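Local coordinates for acetyltransferase, GNAT family (Enterococcus faecalis, PDB 1U6M), which probably transfers an acyl group, most likely acetyl from acetyl-CoA, to an acceptor that is not identified here, at residues A[26-31]-A[100-105]; A[51-56]-A[82-87]; A[73-78]-A[112-117]; A[107-112]-A[182-187]. All coordinates share one frame; numbering follows the deposited sequence.

Contact 1 of 4, residues A[26-31]-A[100-105]; sequences MELPIL and VRLFIE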
# COMPACT_ATOMS: atom_id res chain seq x y z
N MET A 26 -11.78 -4.54 -3.69
CA MET A 26 -11.42 -5.49 -4.77
C MET A 26 -12.43 -6.64 -4.86
O MET A 26 -12.42 -7.39 -5.83
CB MET A 26 -10.05 -6.15 -4.49
CG MET A 26 -8.88 -5.30 -4.68
SD MET A 26 -7.40 -6.01 -3.92
CE MET A 26 -6.81 -7.04 -5.29
N GLU A 27 -13.23 -6.80 -3.81
CA GLU A 27 -14.23 -7.87 -3.72
C GLU A 27 -13.56 -9.24 -3.83
O GLU A 27 -13.91 -10.09 -4.66
CB GLU A 27 -15.33 -7.66 -4.77
CG GLU A 27 -15.95 -6.26 -4.77
CD GLU A 27 -17.03 -6.11 -5.84
OE1 GLU A 27 -16.76 -5.46 -6.89
OE2 GLU A 27 -18.13 -6.69 -5.63
N LEU A 28 -12.58 -9.44 -2.98
CA LEU A 28 -11.81 -10.64 -2.97
C LEU A 28 -12.74 -11.72 -2.48
O LEU A 28 -13.51 -11.51 -1.54
CB LEU A 28 -10.58 -10.45 -2.08
CG LEU A 28 -9.20 -10.50 -2.77
CD1 LEU A 28 -9.05 -9.94 -4.21
CD2 LEU A 28 -8.15 -9.92 -1.88
N PRO A 29 -12.73 -12.88 -3.19
CA PRO A 29 -13.64 -13.98 -2.78
C PRO A 29 -13.36 -14.53 -1.39
O PRO A 29 -14.28 -15.07 -0.81
CB PRO A 29 -13.42 -15.05 -3.88
CG PRO A 29 -12.89 -14.23 -5.07
CD PRO A 29 -11.97 -13.24 -4.41
N ILE A 30 -12.15 -14.40 -0.87
CA ILE A 30 -11.87 -14.86 0.49
C ILE A 30 -12.77 -14.20 1.58
O ILE A 30 -12.92 -14.72 2.66
CB ILE A 30 -10.36 -14.69 0.88
CG1 ILE A 30 -10.01 -15.51 2.14
CG2 ILE A 30 -9.90 -13.18 0.96
CD1 ILE A 30 -9.99 -17.03 1.87
N LEU A 31 -13.33 -13.04 1.29
CA LEU A 31 -14.14 -12.34 2.26
C LEU A 31 -15.51 -13.00 2.42
O LEU A 31 -16.17 -12.74 3.40
CB LEU A 31 -14.28 -10.86 1.89
CG LEU A 31 -12.95 -10.10 1.75
CD1 LEU A 31 -13.18 -8.77 1.14
CD2 LEU A 31 -12.16 -9.97 3.05
N VAL A 100 -5.13 -18.69 -1.96
CA VAL A 100 -6.15 -17.61 -1.96
C VAL A 100 -5.76 -16.58 -3.05
O VAL A 100 -4.58 -16.21 -3.16
CB VAL A 100 -6.18 -16.94 -0.54
CG1 VAL A 100 -4.79 -16.47 -0.15
CG2 VAL A 100 -7.19 -15.78 -0.44
N ARG A 101 -6.72 -16.11 -3.82
CA ARG A 101 -6.52 -15.07 -4.81
C ARG A 101 -6.29 -13.72 -4.09
O ARG A 101 -7.09 -13.31 -3.26
CB ARG A 101 -7.75 -14.93 -5.75
CG ARG A 101 -8.43 -16.23 -6.12
CD ARG A 101 -9.68 -16.01 -7.05
NE ARG A 101 -9.19 -15.42 -8.28
CZ ARG A 101 -9.08 -16.06 -9.43
NH1 ARG A 101 -9.49 -17.32 -9.56
NH2 ARG A 101 -8.52 -15.42 -10.43
N LEU A 102 -5.20 -13.04 -4.45
CA LEU A 102 -4.76 -11.80 -3.82
C LEU A 102 -4.55 -10.79 -4.93
O LEU A 102 -5.45 -10.54 -5.72
CB LEU A 102 -3.48 -12.03 -2.99
CG LEU A 102 -3.68 -12.86 -1.70
CD1 LEU A 102 -2.39 -13.13 -0.86
CD2 LEU A 102 -4.88 -12.34 -0.82
N PHE A 103 -3.38 -10.18 -5.00
CA PHE A 103 -3.11 -9.21 -6.10
C PHE A 103 -2.37 -9.82 -7.26
O PHE A 103 -1.46 -10.64 -7.10
CB PHE A 103 -2.30 -8.01 -5.58
CG PHE A 103 -2.81 -7.46 -4.29
CD1 PHE A 103 -2.50 -8.08 -3.08
CD2 PHE A 103 -3.58 -6.31 -4.26
CE1 PHE A 103 -2.96 -7.59 -1.88
CE2 PHE A 103 -4.02 -5.79 -3.05
CZ PHE A 103 -3.72 -6.44 -1.86
N ILE A 104 -2.71 -9.37 -8.44
CA ILE A 104 -1.85 -9.58 -9.60
C ILE A 104 -0.62 -8.66 -9.48
O ILE A 104 -0.75 -7.46 -9.25
CB ILE A 104 -2.63 -9.45 -10.92
CG1 ILE A 104 -3.91 -10.32 -10.82
CG2 ILE A 104 -1.79 -9.93 -12.08
CD1 ILE A 104 -4.75 -10.35 -12.08
N GLU A 105 0.57 -9.26 -9.52
CA GLU A 105 1.84 -8.60 -9.12
C GLU A 105 2.57 -8.04 -10.36
O GLU A 105 3.76 -8.33 -10.61
CB GLU A 105 2.75 -9.57 -8.32
CG GLU A 105 2.25 -10.00 -6.91
CD GLU A 105 3.09 -11.15 -6.29
OE1 GLU A 105 3.62 -11.98 -7.07
OE2 GLU A 105 3.22 -11.22 -5.02
O HOH W 1 -9.56 -14.17 -2.46
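The ring of Phe103 is met obliquely by the thioether end of Met26. SD of Met26 lies 4.3 Å from the ring centroid, 46° off the normal, a Met-aromatic contact; the same ring also takes Arg53 in a cation-pi contact. Met26 leaves the backbone with CG anti to the carbonyl carbon, runs extended through chi2 and bends at chi3 (88°), which curls its CE methyl to 3.5 Å from CD2 of Phe103. The two side chains cross at about a right angle. Further along, Leu28 sets CG 3.5 Å from the carbonyl O of Arg101, and its CD2 lies 4.2 Å from CD2 of Leu102, a side chain whose CB points away from 26-31 although its end comes nearer. Ile30 and Val100 also cross at about a right angle: CG2 of Val100, anti to its backbone N, touches CB of Ile30 at 3.6 Å. A single water spans the backbones, accepting from Ile30 N at 3.0 Å and donating to Arg101 O at 2.7 Å. The two loops run nearly antiparallel at the protein surface. Segment 26-31 links helices 12-25 and 36-47; the loop 100-105 follows helix 85-93. Leu28 and Phe103 both rest on Leu23 of helix 12-25, Ile30 and Val100 share Phe91 of helix 85-93, and Ile30 also reaches Met39 of helix 36-47.

Contact 2 of 4, residues A[51-56]-A[82-87]; sequences TYRYGY and IIDEPL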
# COMPACT_ATOMS: atom_id res chain seq x y z
N THR A 51 9.19 -8.57 5.08
CA THR A 51 9.00 -8.59 3.62
C THR A 51 7.53 -8.53 3.16
O THR A 51 7.26 -8.38 1.95
CB THR A 51 9.64 -9.85 2.95
OG1 THR A 51 8.90 -11.01 3.29
CG2 THR A 51 11.11 -10.09 3.39
N TYR A 52 6.57 -8.62 4.07
CA TYR A 52 5.16 -8.57 3.64
C TYR A 52 4.81 -7.21 2.97
O TYR A 52 5.33 -6.15 3.38
CB TYR A 52 4.23 -8.87 4.83
CG TYR A 52 2.78 -8.87 4.44
CD1 TYR A 52 2.34 -9.65 3.35
CD2 TYR A 52 1.82 -8.12 5.18
CE1 TYR A 52 1.00 -9.64 2.95
CE2 TYR A 52 0.45 -8.11 4.77
CZ TYR A 52 0.08 -8.90 3.65
OH TYR A 52 -1.24 -8.92 3.22
N ARG A 53 3.96 -7.27 1.94
CA ARG A 53 3.37 -6.10 1.30
C ARG A 53 3.04 -4.96 2.30
O ARG A 53 3.42 -3.80 2.11
CB ARG A 53 2.13 -6.51 0.55
CG ARG A 53 1.54 -5.36 -0.29
CD ARG A 53 0.24 -5.83 -0.97
NE ARG A 53 0.51 -6.82 -2.03
CZ ARG A 53 0.69 -6.49 -3.32
NH1 ARG A 53 0.64 -5.23 -3.73
NH2 ARG A 53 0.94 -7.43 -4.22
N TYR A 54 2.36 -5.33 3.38
CA TYR A 54 1.97 -4.40 4.41
C TYR A 54 2.72 -4.67 5.67
O TYR A 54 2.16 -4.47 6.73
CB TYR A 54 0.44 -4.51 4.67
CG TYR A 54 -0.37 -4.27 3.42
CD1 TYR A 54 -0.37 -3.02 2.78
CD2 TYR A 54 -1.15 -5.27 2.86
CE1 TYR A 54 -1.13 -2.79 1.59
CE2 TYR A 54 -1.88 -5.03 1.66
CZ TYR A 54 -1.85 -3.80 1.06
OH TYR A 54 -2.58 -3.57 -0.08
N GLY A 55 3.95 -5.17 5.57
CA GLY A 55 4.81 -5.31 6.73
C GLY A 55 5.02 -3.94 7.34
O GLY A 55 5.15 -2.97 6.60
N TYR A 56 5.07 -3.84 8.68
CA TYR A 56 5.32 -2.51 9.29
C TYR A 56 6.56 -1.81 8.75
O TYR A 56 6.57 -0.62 8.59
CB TYR A 56 5.27 -2.52 10.82
CG TYR A 56 6.44 -3.20 11.46
CD1 TYR A 56 7.60 -2.50 11.75
CD2 TYR A 56 6.37 -4.54 11.82
CE1 TYR A 56 8.68 -3.12 12.35
CE2 TYR A 56 7.46 -5.19 12.40
CZ TYR A 56 8.61 -4.48 12.67
OH TYR A 56 9.71 -5.11 13.25
N ILE A 82 7.86 -11.14 -4.12
CA ILE A 82 7.98 -11.80 -2.83
C ILE A 82 7.04 -11.27 -1.72
O ILE A 82 7.07 -11.81 -0.59
CB ILE A 82 9.48 -11.89 -2.33
CG1 ILE A 82 10.17 -10.51 -2.19
CG2 ILE A 82 10.30 -12.70 -3.28
CD1 ILE A 82 10.26 -9.99 -0.73
N ILE A 83 6.21 -10.24 -2.02
CA ILE A 83 5.53 -9.45 -0.97
C ILE A 83 4.27 -10.11 -0.32
O ILE A 83 3.92 -9.85 0.84
CB ILE A 83 5.23 -7.95 -1.43
CG1 ILE A 83 4.49 -7.93 -2.77
CG2 ILE A 83 6.55 -7.06 -1.33
CD1 ILE A 83 4.08 -6.56 -3.25
N ASP A 84 3.64 -10.98 -1.09
CA ASP A 84 2.41 -11.69 -0.66
C ASP A 84 2.63 -13.03 0.01
O ASP A 84 1.70 -13.55 0.66
CB ASP A 84 1.44 -11.84 -1.81
CG ASP A 84 0.83 -10.48 -2.25
OD1 ASP A 84 0.51 -9.60 -1.38
OD2 ASP A 84 0.66 -10.29 -3.47
N GLU A 85 3.86 -13.56 -0.11
CA GLU A 85 4.26 -14.83 0.51
C GLU A 85 3.93 -14.89 2.00
O GLU A 85 3.33 -15.86 2.40
CB GLU A 85 5.76 -15.20 0.34
CG GLU A 85 6.29 -15.26 -1.09
CD GLU A 85 7.76 -15.76 -1.16
OE1 GLU A 85 8.37 -16.02 -0.10
OE2 GLU A 85 8.28 -15.91 -2.26
N PRO A 86 4.38 -13.90 2.82
CA PRO A 86 3.99 -13.91 4.24
C PRO A 86 2.50 -14.17 4.55
O PRO A 86 2.22 -14.92 5.50
CB PRO A 86 4.48 -12.54 4.73
CG PRO A 86 5.77 -12.34 3.91
CD PRO A 86 5.32 -12.78 2.54
N LEU A 87 1.58 -13.57 3.78
CA LEU A 87 0.13 -13.79 4.02
C LEU A 87 -0.25 -15.26 3.69
O LEU A 87 -1.07 -15.84 4.38
CB LEU A 87 -0.77 -12.86 3.18
CG LEU A 87 -2.08 -12.32 3.78
CD1 LEU A 87 -3.28 -11.98 2.78
CD2 LEU A 87 -2.57 -12.95 5.12
O HOH W 2 8.68 -12.57 1.35
O HOH W 3 -1.46 -9.33 0.48
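A type I beta turn, Tyr52 to Gly55, in the loop between helix 36-47 and strand 59-64 packs against the beginning of helix 85-93. The turn closes through Gly55 N to Tyr52 O. Across the contact Arg53 N donates to Ile83 O at 2.8 Å, approaching from above the carbonyl plane. The Arg53 side chain starts with CG anti to the backbone N and bends at chi3 (-70°), turning the guanidinium side-on to Asp84. NE gives a nearly straight bond (175°) to the syn lone pair of OD1, 2.9 Å long, while NH2 reaches OD2 at 3.0 Å from above the carboxylate plane. The two flat groups are 22° apart. Over the centre of one guanidinium face sits CD1 of Ile83, 3.4 Å from CZ of Arg53. Tyr52 CB packs on Pro86 CB at 3.7 Å, and its ring runs alongside Leu87, with CE1 near CB. Two waters add bridges: one joins Thr51 OG1 to Ile82 O, the other links Tyr52 OH to Asp84 OD1, donating to the carboxylate at 2.7 Å. The remaining nitrogen, NH1, forms a salt bridge with Asp116, so the buried Arg53 cation lies between two carboxylates that fix its rotation. It probably keeps Asp84 ionised, whereas Glu105, whose carboxylate lies close to that of Asp84, would push the other way.

Contact 3 of 4, residues A[73-78]-A[112-117]; sequences VGYPAE and EWYLDT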
# COMPACT_ATOMS: atom_id res chain seq x y z
N VAL A 73 2.25 3.08 1.98
CA VAL A 73 2.86 1.74 1.82
C VAL A 73 3.54 1.61 0.44
O VAL A 73 2.92 1.96 -0.58
CB VAL A 73 1.81 0.59 1.87
CG1 VAL A 73 2.58 -0.80 1.92
CG2 VAL A 73 0.90 0.78 3.06
N GLY A 74 4.79 1.13 0.42
CA GLY A 74 5.52 0.97 -0.81
C GLY A 74 6.80 0.16 -0.61
O GLY A 74 7.17 -0.19 0.54
N TYR A 75 7.51 -0.11 -1.73
CA TYR A 75 8.62 -1.06 -1.69
C TYR A 75 9.45 -0.85 -2.95
O TYR A 75 8.90 -0.37 -3.99
CB TYR A 75 8.12 -2.56 -1.61
CG TYR A 75 6.84 -2.81 -2.40
CD1 TYR A 75 6.88 -3.03 -3.80
CD2 TYR A 75 5.58 -2.81 -1.76
CE1 TYR A 75 5.67 -3.20 -4.55
CE2 TYR A 75 4.38 -2.98 -2.51
CZ TYR A 75 4.45 -3.17 -3.88
OH TYR A 75 3.27 -3.33 -4.61
N PRO A 76 10.76 -1.21 -2.89
CA PRO A 76 11.56 -1.34 -4.17
C PRO A 76 10.83 -2.21 -5.17
O PRO A 76 10.31 -3.21 -4.77
CB PRO A 76 12.84 -2.02 -3.74
CG PRO A 76 13.00 -1.53 -2.19
CD PRO A 76 11.56 -1.47 -1.66
N ALA A 77 10.78 -1.83 -6.44
CA ALA A 77 10.14 -2.64 -7.51
C ALA A 77 10.59 -4.12 -7.57
O ALA A 77 9.81 -5.01 -7.93
CB ALA A 77 10.37 -2.00 -8.84
N GLU A 78 11.86 -4.38 -7.27
CA GLU A 78 12.36 -5.78 -7.30
C GLU A 78 11.72 -6.68 -6.23
O GLU A 78 11.87 -7.89 -6.32
CB GLU A 78 13.90 -5.85 -7.23
CG GLU A 78 14.50 -5.28 -5.95
CD GLU A 78 14.71 -3.76 -5.96
OE1 GLU A 78 15.45 -3.29 -5.06
OE2 GLU A 78 14.13 -3.04 -6.83
N GLU A 112 12.30 1.97 -9.67
CA GLU A 112 11.53 2.87 -8.81
C GLU A 112 11.36 2.30 -7.38
O GLU A 112 11.45 1.09 -7.16
CB GLU A 112 10.19 3.19 -9.47
CG GLU A 112 9.16 2.10 -9.30
CD GLU A 112 8.06 2.17 -10.29
OE1 GLU A 112 7.22 1.25 -10.30
OE2 GLU A 112 8.03 3.11 -11.09
N TRP A 113 11.16 3.19 -6.40
CA TRP A 113 10.47 2.83 -5.16
C TRP A 113 8.97 2.97 -5.48
O TRP A 113 8.50 4.04 -5.89
CB TRP A 113 10.87 3.74 -4.05
CG TRP A 113 10.41 3.31 -2.66
CD1 TRP A 113 11.11 2.57 -1.75
CD2 TRP A 113 9.14 3.62 -2.02
NE1 TRP A 113 10.37 2.40 -0.59
CE2 TRP A 113 9.16 3.03 -0.74
CE3 TRP A 113 8.00 4.32 -2.43
CZ2 TRP A 113 8.08 3.15 0.16
CZ3 TRP A 113 6.91 4.44 -1.53
CH2 TRP A 113 6.96 3.86 -0.27
N TYR A 114 8.25 1.85 -5.43
CA TYR A 114 6.87 1.86 -5.87
C TYR A 114 5.87 2.14 -4.71
O TYR A 114 5.90 1.46 -3.66
CB TYR A 114 6.52 0.54 -6.52
CG TYR A 114 5.07 0.48 -6.96
CD1 TYR A 114 4.15 -0.38 -6.32
CD2 TYR A 114 4.59 1.28 -7.99
CE1 TYR A 114 2.81 -0.45 -6.74
CE2 TYR A 114 3.22 1.22 -8.39
CZ TYR A 114 2.37 0.36 -7.75
OH TYR A 114 1.04 0.31 -8.13
N LEU A 115 5.00 3.14 -4.92
CA LEU A 115 3.95 3.47 -3.97
C LEU A 115 2.76 2.57 -4.23
O LEU A 115 2.05 2.74 -5.19
CB LEU A 115 3.54 4.95 -4.02
CG LEU A 115 2.26 5.39 -3.26
CD1 LEU A 115 2.40 5.11 -1.81
CD2 LEU A 115 1.87 6.91 -3.53
N ASP A 116 2.55 1.62 -3.32
CA ASP A 116 1.46 0.66 -3.39
C ASP A 116 0.12 1.31 -2.97
O ASP A 116 -0.86 1.23 -3.67
CB ASP A 116 1.80 -0.48 -2.42
CG ASP A 116 0.83 -1.63 -2.53
OD1 ASP A 116 1.25 -2.75 -2.86
OD2 ASP A 116 -0.37 -1.43 -2.30
N THR A 117 0.10 1.95 -1.79
CA THR A 117 -1.11 2.55 -1.34
C THR A 117 -0.94 3.70 -0.36
O THR A 117 -0.05 3.69 0.49
CB THR A 117 -2.15 1.50 -0.83
OG1 THR A 117 -3.41 2.20 -0.77
CG2 THR A 117 -1.94 1.08 0.57
O HOH W 4 9.31 0.79 2.05
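A classic beta bulge breaks this antiparallel pairing: Asp116 and Thr117 both face Val73, whose carbonyl O accepts from Asp116 N at 2.8 Å and from Thr117 N at 3.1 Å. A bulge in this fourth strand is a familiar feature of the GNAT fold. Beyond it the register settles, with Tyr75 and Tyr114 as a hydrogen-bonded pair and Gly74 opposite Leu115; Ala77 N to Glu112 O closes the far end. Gly74 lies beneath one face of the Trp113 indole, its CA only 3.3 Å from CH2, where a beta carbon would collide with the ring. Trp113 CG is anti to the backbone N, which lays the indole along the neighbouring strand. On the other sheet face Tyr75 takes the crowded position between backbone N and carbonyl carbon (chi1 36°), swinging its ring across. OH of Tyr75 donates to Asp116 OD1 at 2.7 Å, the oxygen lying in the ring plane but met from above the carboxylate plane; Arg53 forms a salt bridge to the same oxygen. The Tyr75 and Tyr114 rings lie obliquely, planes 51° apart. Strand 112-120 runs between strand 67-76 and the parallel strand 148-154, bonded to Trp113 and Leu115 through Ala148 and Gly150. Helix 137-142 packs on Trp113 with Leu137, Val140 and Ala141, and on Leu115 with Leu137.

Contact 4 of 4, residues A[107-112]-A[182-187]; sequences ETLPNE and YNHMQK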
# COMPACT_ATOMS: atom_id res chain seq x y z
N GLU A 107 2.62 -4.46 -11.51
CA GLU A 107 2.29 -3.05 -11.52
C GLU A 107 3.48 -2.07 -11.43
O GLU A 107 3.31 -0.88 -11.65
CB GLU A 107 1.18 -2.76 -10.50
CG GLU A 107 1.44 -3.19 -9.08
CD GLU A 107 0.16 -3.15 -8.23
OE1 GLU A 107 0.19 -2.86 -7.01
OE2 GLU A 107 -0.89 -3.44 -8.78
N THR A 108 4.66 -2.59 -11.13
CA THR A 108 5.86 -1.76 -10.97
C THR A 108 6.71 -1.68 -12.23
O THR A 108 6.58 -2.51 -13.11
CB THR A 108 6.74 -2.20 -9.76
OG1 THR A 108 7.49 -3.38 -10.11
CG2 THR A 108 5.89 -2.45 -8.53
N LEU A 109 7.57 -0.65 -12.30
CA LEU A 109 8.67 -0.57 -13.26
C LEU A 109 10.04 -0.75 -12.56
O LEU A 109 10.18 -0.41 -11.37
CB LEU A 109 8.68 0.77 -13.99
CG LEU A 109 7.57 1.11 -14.98
CD1 LEU A 109 8.01 2.30 -15.80
CD2 LEU A 109 7.19 -0.09 -15.90
N PRO A 110 11.06 -1.31 -13.28
CA PRO A 110 12.40 -1.49 -12.65
C PRO A 110 12.97 -0.20 -12.05
O PRO A 110 12.71 0.86 -12.58
CB PRO A 110 13.28 -1.96 -13.84
CG PRO A 110 12.34 -2.53 -14.84
CD PRO A 110 11.03 -1.79 -14.69
N ASN A 111 13.74 -0.27 -10.98
CA ASN A 111 14.42 0.94 -10.49
C ASN A 111 13.62 2.11 -9.80
O ASN A 111 14.20 3.12 -9.40
CB ASN A 111 15.34 1.50 -11.61
CG ASN A 111 16.31 0.42 -12.16
OD1 ASN A 111 16.34 0.17 -13.38
ND2 ASN A 111 17.06 -0.25 -11.25
N GLU A 112 12.30 1.97 -9.67
CA GLU A 112 11.53 2.87 -8.81
C GLU A 112 11.36 2.30 -7.38
O GLU A 112 11.45 1.09 -7.16
CB GLU A 112 10.19 3.19 -9.47
CG GLU A 112 9.16 2.10 -9.30
CD GLU A 112 8.06 2.17 -10.29
OE1 GLU A 112 7.22 1.25 -10.30
OE2 GLU A 112 8.03 3.11 -11.09
N TYR A 182 -4.36 2.07 -16.28
CA TYR A 182 -3.66 2.98 -15.36
C TYR A 182 -2.60 3.78 -16.07
O TYR A 182 -2.01 3.28 -17.01
CB TYR A 182 -3.01 2.20 -14.23
CG TYR A 182 -3.98 1.51 -13.32
CD1 TYR A 182 -4.43 0.23 -13.59
CD2 TYR A 182 -4.43 2.13 -12.16
CE1 TYR A 182 -5.34 -0.42 -12.72
CE2 TYR A 182 -5.33 1.52 -11.31
CZ TYR A 182 -5.79 0.25 -11.60
OH TYR A 182 -6.64 -0.37 -10.74
N ASN A 183 -2.36 5.02 -15.62
CA ASN A 183 -1.13 5.77 -15.92
C ASN A 183 -0.04 5.45 -14.89
O ASN A 183 -0.23 5.65 -13.68
CB ASN A 183 -1.35 7.31 -15.88
CG ASN A 183 -2.31 7.80 -16.95
OD1 ASN A 183 -1.97 7.82 -18.13
ND2 ASN A 183 -3.53 8.22 -16.54
N HIS A 184 1.12 5.00 -15.35
CA HIS A 184 2.23 4.83 -14.43
C HIS A 184 3.01 6.13 -14.49
O HIS A 184 3.37 6.57 -15.58
CB HIS A 184 3.08 3.61 -14.75
CG HIS A 184 4.00 3.20 -13.63
ND1 HIS A 184 5.26 3.76 -13.45
CD2 HIS A 184 3.86 2.28 -12.65
CE1 HIS A 184 5.84 3.21 -12.40
NE2 HIS A 184 5.02 2.30 -11.90
N MET A 185 3.19 6.76 -13.32
CA MET A 185 3.83 8.04 -13.19
C MET A 185 5.08 7.90 -12.30
O MET A 185 5.15 7.01 -11.46
CB MET A 185 2.86 9.06 -12.60
CG MET A 185 1.46 9.19 -13.31
SD MET A 185 0.38 10.48 -12.54
CE MET A 185 1.13 11.94 -13.29
N GLN A 186 6.09 8.72 -12.52
CA GLN A 186 7.27 8.70 -11.67
C GLN A 186 7.67 10.09 -11.34
O GLN A 186 7.38 11.01 -12.07
CB GLN A 186 8.44 8.01 -12.35
CG GLN A 186 8.18 6.55 -12.62
CD GLN A 186 9.41 5.80 -13.04
OE1 GLN A 186 9.54 4.63 -12.77
NE2 GLN A 186 10.34 6.49 -13.69
N LYS A 187 8.35 10.23 -10.23
CA LYS A 187 8.88 11.50 -9.82
C LYS A 187 10.32 11.24 -9.49
O LYS A 187 10.62 10.30 -8.78
CB LYS A 187 8.14 11.96 -8.56
CG LYS A 187 8.73 13.17 -7.97
CD LYS A 187 8.05 13.58 -6.69
CE LYS A 187 8.76 14.86 -6.16
NZ LYS A 187 8.03 15.24 -5.01
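Glu112 carries CG in the crowded position between its backbone N and carbonyl carbon (chi1 80°) and extends beyond it, while His184 has CG anti to the backbone N; with these torsions the side chains reach toward each other, tip to tip. Carboxylate and imidazole lie nearly coplanar, the carboxylate carbon at the ring edge. NE2 of His184 gives OE1 of Glu112 a weak bond, 2.9 Å long but bent to 125°. The stronger hold on OE1 comes from within the loop: Leu109 N donates to it at 2.8 Å and 170°, from well above the carboxylate plane. Leu109 and Glu112 are the ends of a type II beta turn, with Asn111 at positive phi, so this bond spans the turn just ahead of strand 112-120. In the GNAT sheet, strand 148-154 separates that strand from 180-188, and the loop lies across it, Glu107 O accepting from Asn152 ND2. Leu109 slides past His184 in the opposite direction, placing CG 4.0 Å from the imidazole centroid, over one face and offset toward the rim, a CH-pi contact. At the ring edge CD2 of His184 approaches Glu107 O at 3.4 Å. The nearby carboxylate may favour a protonated ring, but the buried ND1 of His184, which has no partner, probably works against it. Leu109 also touches Val172 and Met175 of strand 170-177, and Thr108 OG1 is hydrogen-bonded to Glu80.

In the fold
Arg53 ties contacts 1, 2 and 3 together: its NE lies 3.4 Å from Phe103 CD1 and its NH1 2.7 Å from Asp116 OD1 at the bulge. Contact 2 is nested within the loop closed by contact 1, their centres about 14 Å apart. Contacts 3 and 4 share Glu112, whose carbonyl O accepts from Ala77 N just past strand 67-76, while its side chain reaches strand 180-188; their centres are about 9 Å apart. Contacts 1 and 4, about 22 Å apart, adjoin only along the chain. Contact 3 includes part of strand 112-120, parallel to 148-154; between these two strands relatives usually bind acetyl-CoA. A sulfate, probably from the crystallisation liquor, sits about 3 Å from the Leu115 side chain.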